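Local atomic coordinates of major extracellular endoglucanase (Xanthomonas campestris pv. campestris, PDB entry 4TUF), a protein that hydrolyses internal beta-1,4-glucosidic linkages in cellulose, lichenin and cereal beta-D-glucans, this chain being its glycoside hydrolase family 5 catalytic domain. Residues V33-V47 with I91-M104. Numbering follows the deposited sequence.
Sequences VMHGLWARNWKDMIV and ILDKVIAEFNARGM. With 2HP (dihydrogenphosphate ion), chain E.
Ile46 and Phe99 meet where helix segments 42-47 and 91-102 run roughly parallel, their axes 10.8 Å apart and inclined at -36°. Ile46 is a knob in a hole formed by Val95, Glu98, Phe99 and Arg102. Its CD1 lies over one face of the Phe99 ring, 4.1 Å from the centroid and 23° off the normal, a CH-pi contact. The Ile46 CG2 branch, which points opposite the backbone N, touches Phe99 CE1 and reaches Arg102 CD and Met104 SD, the latter in plane at the edge of the Phe99 ring.

One turn earlier, the six-membered ring of the Trp42 indole rests obliquely against the backbone at Lys94 O and Val95 CA. Glu98 CB approaches the ring edge at 3.6 Å from Trp42 CZ3, while the Lys94 side chain crosses that of Trp42 at about a right angle, its CG 3.8 Å from Trp42 CH2. Trp42 NE1 is hydrogen-bonded to Asp82. Beside the indole, the Lys43 chain crosses that of Glu98 at about a right angle, its CE 3.4 Å from Glu98 OE1; the salt bridge from Lys43 NZ to Glu98 OE1 is long at 3.8 Å. The same NZ is 3.0 Å from O4 of the dihydrogenphosphate ion, whose pocket Lys94 and Asp82 complete; the anion probably offsets the like charges of the two lysines. One residue beyond Ile46, Val47 CG2 covers one face of the Arg102 guanidinium, 3.5 Å from Arg102 NH1, and Arg102 NE bonds to Gln50.

Phe99 and Met104 also touch Val57 on strand 56-61, which pairs in parallel with strand 105-110. The contact thus joins neighbouring outer helices of successive beta-alpha units, the packing characteristic of a TIM barrel.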
loop_
_atom_site.group_PDB
_atom_site.type_symbol
_atom_site.label_atom_id
_atom_site.label_comp_id
_atom_site.label_asym_id
_atom_site.label_seq_id
_atom_site.Cartn_x
_atom_site.Cartn_y
_atom_site.Cartn_z
ATOM N N VAL A 33 -6.294 2.183 -15.638
ATOM C CA VAL A 33 -4.960 2.593 -16.063
ATOM C C VAL A 33 -4.460 3.610 -15.046
ATOM O O VAL A 33 -5.269 4.326 -14.457
ATOM C CB VAL A 33 -4.965 3.196 -17.500
ATOM C CG1 VAL A 33 -5.795 4.474 -17.557
ATOM C CG2 VAL A 33 -3.545 3.445 -18.010
ATOM N N MET A 34 -3.149 3.673 -14.818
ATOM C CA MET A 34 -2.603 4.659 -13.882
ATOM C C MET A 34 -3.029 6.064 -14.307
ATOM O O MET A 34 -3.112 6.357 -15.494
ATOM C CB MET A 34 -1.075 4.558 -13.786
ATOM C CG MET A 34 -0.335 4.980 -15.034
ATOM S SD MET A 34 1.459 4.920 -14.855
ATOM C CE MET A 34 1.725 6.240 -13.691
ATOM N N HIS A 35 -3.325 6.911 -13.326
ATOM C CA HIS A 35 -3.889 8.236 -13.571
ATOM C C HIS A 35 -2.889 9.239 -14.130
ATOM O O HIS A 35 -1.681 9.089 -13.964
ATOM C CB HIS A 35 -4.485 8.804 -12.279
ATOM C CG HIS A 35 -5.865 8.310 -11.978
ATOM N ND1 HIS A 35 -6.364 8.236 -10.696
ATOM C CD2 HIS A 35 -6.854 7.874 -12.794
ATOM C CE1 HIS A 35 -7.601 7.771 -10.733
ATOM N NE2 HIS A 35 -7.921 7.544 -11.995
ATOM N N GLY A 36 -3.415 10.271 -14.784
ATOM C CA GLY A 36 -2.606 11.382 -15.242
ATOM C C GLY A 36 -2.176 11.289 -16.690
ATOM O O GLY A 36 -1.485 12.174 -17.201
ATOM N N LEU A 37 -2.590 10.226 -17.366
ATOM C CA LEU A 37 -2.200 10.040 -18.756
ATOM C C LEU A 37 -3.051 10.909 -19.680
ATOM O O LEU A 37 -2.967 10.792 -20.902
ATOM C CB LEU A 37 -2.293 8.565 -19.152
ATOM C CG LEU A 37 -1.476 7.622 -18.260
ATOM C CD1 LEU A 37 -1.279 6.256 -18.904
ATOM C CD2 LEU A 37 -0.130 8.236 -17.880
ATOM N N TRP A 38 -3.866 11.784 -19.097
ATOM C CA TRP A 38 -4.502 12.851 -19.870
ATOM C C TRP A 38 -3.596 14.075 -19.891
ATOM O O TRP A 38 -3.711 14.931 -20.764
ATOM C CB TRP A 38 -5.877 13.220 -19.298
ATOM C CG TRP A 38 -5.868 13.549 -17.831
ATOM C CD1 TRP A 38 -5.642 14.769 -17.264
ATOM C CD2 TRP A 38 -6.101 12.641 -16.747
ATOM N NE1 TRP A 38 -5.716 14.678 -15.895
ATOM C CE2 TRP A 38 -6.000 13.383 -15.551
ATOM C CE3 TRP A 38 -6.386 11.273 -16.671
ATOM C CZ2 TRP A 38 -6.169 12.802 -14.294
ATOM C CZ3 TRP A 38 -6.555 10.697 -15.419
ATOM C CH2 TRP A 38 -6.443 11.461 -14.249
ATOM N N ALA A 39 -2.683 14.141 -18.927
ATOM C CA ALA A 39 -1.838 15.313 -18.750
ATOM C C ALA A 39 -0.361 15.022 -19.015
ATOM O O ALA A 39 0.400 15.922 -19.371
ATOM C CB ALA A 39 -2.015 15.867 -17.348
ATOM N N ARG A 40 0.036 13.765 -18.842
ATOM C CA ARG A 40 1.446 13.386 -18.903
ATOM C C ARG A 40 1.692 12.127 -19.733
ATOM O O ARG A 40 0.776 11.341 -19.979
ATOM C CB ARG A 40 1.993 13.163 -17.488
ATOM C CG ARG A 40 1.831 14.347 -16.547
ATOM C CD ARG A 40 2.811 15.464 -16.869
ATOM N NE ARG A 40 4.196 14.999 -16.920
ATOM C CZ ARG A 40 4.940 14.720 -15.851
ATOM N NH1 ARG A 40 4.436 14.850 -14.633
ATOM N NH2 ARG A 40 6.190 14.305 -16.001
ATOM N N ASN A 41 2.939 11.946 -20.156
ATOM C CA ASN A 41 3.383 10.697 -20.764
ATOM C C ASN A 41 3.792 9.717 -19.675
ATOM O O ASN A 41 4.562 10.068 -18.781
ATOM C CB ASN A 41 4.546 10.948 -21.725
ATOM C CG ASN A 41 5.173 9.666 -22.228
ATOM O OD1 ASN A 41 6.166 9.191 -21.681
ATOM N ND2 ASN A 41 4.592 9.095 -23.273
ATOM N N TRP A 42 3.273 8.496 -19.743
ATOM C CA TRP A 42 3.417 7.545 -18.637
ATOM C C TRP A 42 4.880 7.232 -18.324
ATOM O O TRP A 42 5.268 7.167 -17.161
ATOM C CB TRP A 42 2.655 6.249 -18.944
ATOM C CG TRP A 42 3.250 5.450 -20.062
ATOM C CD1 TRP A 42 3.105 5.671 -21.409
ATOM C CD2 TRP A 42 4.095 4.305 -19.933
ATOM N NE1 TRP A 42 3.809 4.727 -22.121
ATOM C CE2 TRP A 42 4.426 3.879 -21.237
ATOM C CE3 TRP A 42 4.602 3.595 -18.841
ATOM C CZ2 TRP A 42 5.242 2.777 -21.473
ATOM C CZ3 TRP A 42 5.409 2.505 -19.077
ATOM C CH2 TRP A 42 5.722 2.103 -20.381
ATOM N N LYS A 43 5.688 7.054 -19.366
ATOM C CA LYS A 43 7.104 6.747 -19.198
ATOM C C LYS A 43 7.844 7.922 -18.560
ATOM O O LYS A 43 8.690 7.729 -17.684
ATOM C CB LYS A 43 7.736 6.393 -20.547
ATOM C CG LYS A 43 8.620 5.157 -20.542
ATOM C CD LYS A 43 9.577 5.181 -21.731
ATOM C CE LYS A 43 10.116 3.796 -22.078
ATOM N NZ LYS A 43 9.091 2.949 -22.758
ATOM N N ASP A 44 7.520 9.138 -18.993
ATOM C CA ASP A 44 8.166 10.334 -18.457
ATOM C C ASP A 44 7.778 10.586 -17.003
ATOM O O ASP A 44 8.584 11.075 -16.216
ATOM C CB ASP A 44 7.827 11.557 -19.313
ATOM C CG ASP A 44 8.574 11.565 -20.641
ATOM O OD1 ASP A 44 9.167 10.519 -20.998
ATOM O OD2 ASP A 44 8.566 12.611 -21.330
ATOM N N MET A 45 6.545 10.248 -16.646
ATOM C CA MET A 45 6.085 10.414 -15.275
ATOM C C MET A 45 6.783 9.427 -14.330
ATOM O O MET A 45 7.049 9.740 -13.172
ATOM C CB MET A 45 4.566 10.248 -15.202
ATOM C CG MET A 45 3.960 10.703 -13.888
ATOM S SD MET A 45 2.227 11.171 -14.032
ATOM C CE MET A 45 1.492 9.619 -14.511
ATOM N N ILE A 46 7.081 8.232 -14.827
ATOM C CA ILE A 46 7.835 7.263 -14.039
ATOM C C ILE A 46 9.269 7.749 -13.855
ATOM O O ILE A 46 9.812 7.708 -12.753
ATOM C CB ILE A 46 7.830 5.872 -14.700
ATOM C CG1 ILE A 46 6.452 5.224 -14.559
ATOM C CG2 ILE A 46 8.900 4.976 -14.088
ATOM C CD1 ILE A 46 6.322 3.920 -15.306
ATOM N N VAL A 47 9.868 8.214 -14.948
ATOM C CA VAL A 47 11.219 8.762 -14.937
ATOM C C VAL A 47 11.348 9.853 -13.883
ATOM O O VAL A 47 12.367 9.952 -13.196
ATOM C CB VAL A 47 11.598 9.329 -16.330
ATOM C CG1 VAL A 47 12.760 10.308 -16.234
ATOM C CG2 VAL A 47 11.921 8.200 -17.293
ATOM N N ILE A 91 -1.367 -2.768 -20.664
ATOM C CA ILE A 91 -0.776 -1.528 -20.176
ATOM C C ILE A 91 -0.145 -1.780 -18.806
ATOM O O ILE A 91 0.939 -1.279 -18.512
ATOM C CB ILE A 91 -1.816 -0.384 -20.109
ATOM C CG1 ILE A 91 -2.321 -0.060 -21.517
ATOM C CG2 ILE A 91 -1.208 0.870 -19.494
ATOM C CD1 ILE A 91 -3.320 1.087 -21.572
ATOM N N LEU A 92 -0.815 -2.579 -17.981
ATOM C CA LEU A 92 -0.245 -3.001 -16.706
ATOM C C LEU A 92 1.057 -3.754 -16.962
ATOM O O LEU A 92 2.079 -3.477 -16.329
ATOM C CB LEU A 92 -1.233 -3.871 -15.927
ATOM C CG LEU A 92 -0.817 -4.367 -14.537
ATOM C CD1 LEU A 92 -0.455 -3.197 -13.631
ATOM C CD2 LEU A 92 -1.920 -5.229 -13.900
ATOM N N ASP A 93 1.015 -4.693 -17.906
ATOM C CA ASP A 93 2.203 -5.441 -18.296
ATOM C C ASP A 93 3.350 -4.497 -18.639
ATOM O O ASP A 93 4.474 -4.670 -18.166
ATOM C CB ASP A 93 1.905 -6.353 -19.491
ATOM C CG ASP A 93 1.067 -7.563 -19.113
ATOM O OD1 ASP A 93 0.783 -7.755 -17.906
ATOM O OD2 ASP A 93 0.708 -8.336 -20.028
ATOM N N LYS A 94 3.045 -3.487 -19.447
ATOM C CA LYS A 94 4.046 -2.540 -19.924
ATOM C C LYS A 94 4.577 -1.623 -18.813
ATOM O O LYS A 94 5.748 -1.241 -18.822
ATOM C CB LYS A 94 3.459 -1.703 -21.060
ATOM C CG LYS A 94 4.483 -1.133 -22.012
ATOM C CD LYS A 94 3.807 -0.531 -23.232
ATOM C CE LYS A 94 4.821 -0.232 -24.322
ATOM N NZ LYS A 94 5.440 -1.487 -24.836
ATOM N N VAL A 95 3.715 -1.267 -17.864
ATOM C CA VAL A 95 4.118 -0.392 -16.767
ATOM C C VAL A 95 5.034 -1.115 -15.777
ATOM O O VAL A 95 6.063 -0.579 -15.361
ATOM C CB VAL A 95 2.894 0.174 -16.015
ATOM C CG1 VAL A 95 3.331 0.867 -14.735
ATOM C CG2 VAL A 95 2.131 1.148 -16.902
ATOM N N ILE A 96 4.659 -2.335 -15.408
ATOM C CA ILE A 96 5.477 -3.150 -14.516
ATOM C C ILE A 96 6.836 -3.443 -15.153
ATOM O O ILE A 96 7.864 -3.461 -14.472
ATOM C CB ILE A 96 4.749 -4.458 -14.148
ATOM C CG1 ILE A 96 3.643 -4.158 -13.135
ATOM C CG2 ILE A 96 5.705 -5.479 -13.558
ATOM C CD1 ILE A 96 2.574 -5.216 -13.067
ATOM N N ALA A 97 6.837 -3.634 -16.469
ATOM C CA ALA A 97 8.073 -3.870 -17.206
ATOM C C ALA A 97 8.977 -2.637 -17.182
ATOM O O ALA A 97 10.205 -2.758 -17.199
ATOM C CB ALA A 97 7.765 -4.282 -18.647
ATOM N N GLU A 98 8.365 -1.456 -17.144
ATOM C CA GLU A 98 9.118 -0.203 -17.136
ATOM C C GLU A 98 9.765 0.045 -15.780
ATOM O O GLU A 98 10.943 0.400 -15.706
ATOM C CB GLU A 98 8.219 0.978 -17.507
ATOM C CG GLU A 98 8.892 2.340 -17.359
ATOM C CD GLU A 98 10.036 2.547 -18.335
ATOM O OE1 GLU A 98 10.149 1.767 -19.309
ATOM O OE2 GLU A 98 10.823 3.499 -18.131
ATOM N N PHE A 99 8.988 -0.132 -14.712
ATOM C CA PHE A 99 9.527 -0.093 -13.355
ATOM C C PHE A 99 10.693 -1.062 -13.215
ATOM O O PHE A 99 11.717 -0.741 -12.613
ATOM C CB PHE A 99 8.447 -0.442 -12.329
ATOM C CG PHE A 99 7.446 0.651 -12.100
ATOM C CD1 PHE A 99 7.859 1.952 -11.858
ATOM C CD2 PHE A 99 6.085 0.380 -12.130
ATOM C CE1 PHE A 99 6.934 2.959 -11.648
ATOM C CE2 PHE A 99 5.155 1.384 -11.921
ATOM C CZ PHE A 99 5.579 2.675 -11.680
ATOM N N ASN A 100 10.526 -2.249 -13.786
ATOM C CA ASN A 100 11.531 -3.298 -13.699
ATOM C C ASN A 100 12.822 -2.913 -14.403
ATOM O O ASN A 100 13.910 -3.155 -13.886
ATOM C CB ASN A 100 10.981 -4.599 -14.283
ATOM C CG ASN A 100 11.957 -5.748 -14.166
ATOM O OD1 ASN A 100 12.115 -6.335 -13.093
ATOM N ND2 ASN A 100 12.610 -6.085 -15.274
ATOM N N ALA A 101 12.695 -2.308 -15.581
ATOM C CA ALA A 101 13.855 -1.893 -16.368
ATOM C C ALA A 101 14.605 -0.741 -15.707
ATOM O O ALA A 101 15.811 -0.594 -15.890
ATOM C CB ALA A 101 13.429 -1.501 -17.772
ATOM N N ARG A 102 13.890 0.071 -14.936
ATOM C CA ARG A 102 14.509 1.196 -14.242
ATOM C C ARG A 102 15.058 0.804 -12.872
ATOM O O ARG A 102 15.761 1.589 -12.228
ATOM C CB ARG A 102 13.512 2.341 -14.088
ATOM C CG ARG A 102 13.073 2.942 -15.402
ATOM C CD ARG A 102 12.670 4.380 -15.214
ATOM N NE ARG A 102 13.813 5.199 -14.828
ATOM C CZ ARG A 102 14.614 5.807 -15.694
ATOM N NH1 ARG A 102 14.391 5.688 -16.994
ATOM N NH2 ARG A 102 15.636 6.533 -15.261
ATOM N N GLY A 103 14.735 -0.409 -12.430
ATOM C CA GLY A 103 15.233 -0.913 -11.165
ATOM C C GLY A 103 14.402 -0.420 -10.001
ATOM O O GLY A 103 14.923 -0.166 -8.917
ATOM N N MET A 104 13.100 -0.290 -10.231
ATOM C CA MET A 104 12.179 0.172 -9.203
ATOM C C MET A 104 11.347 -0.997 -8.684
ATOM O O MET A 104 10.743 -1.728 -9.468
ATOM C CB MET A 104 11.275 1.287 -9.752
ATOM C CG MET A 104 12.039 2.534 -10.197
ATOM S SD MET A 104 11.024 3.867 -10.873
ATOM C CE MET A 104 9.924 4.195 -9.491
HETATM P P 2HP E . 7.816 1.455 -26.416
HETATM O O1 2HP E . 8.924 0.718 -27.130
HETATM O O2 2HP E . 7.924 2.941 -26.682
HETATM O O3 2HP E . 6.483 0.950 -26.917
HETATM O O4 2HP E . 7.931 1.206 -24.929
#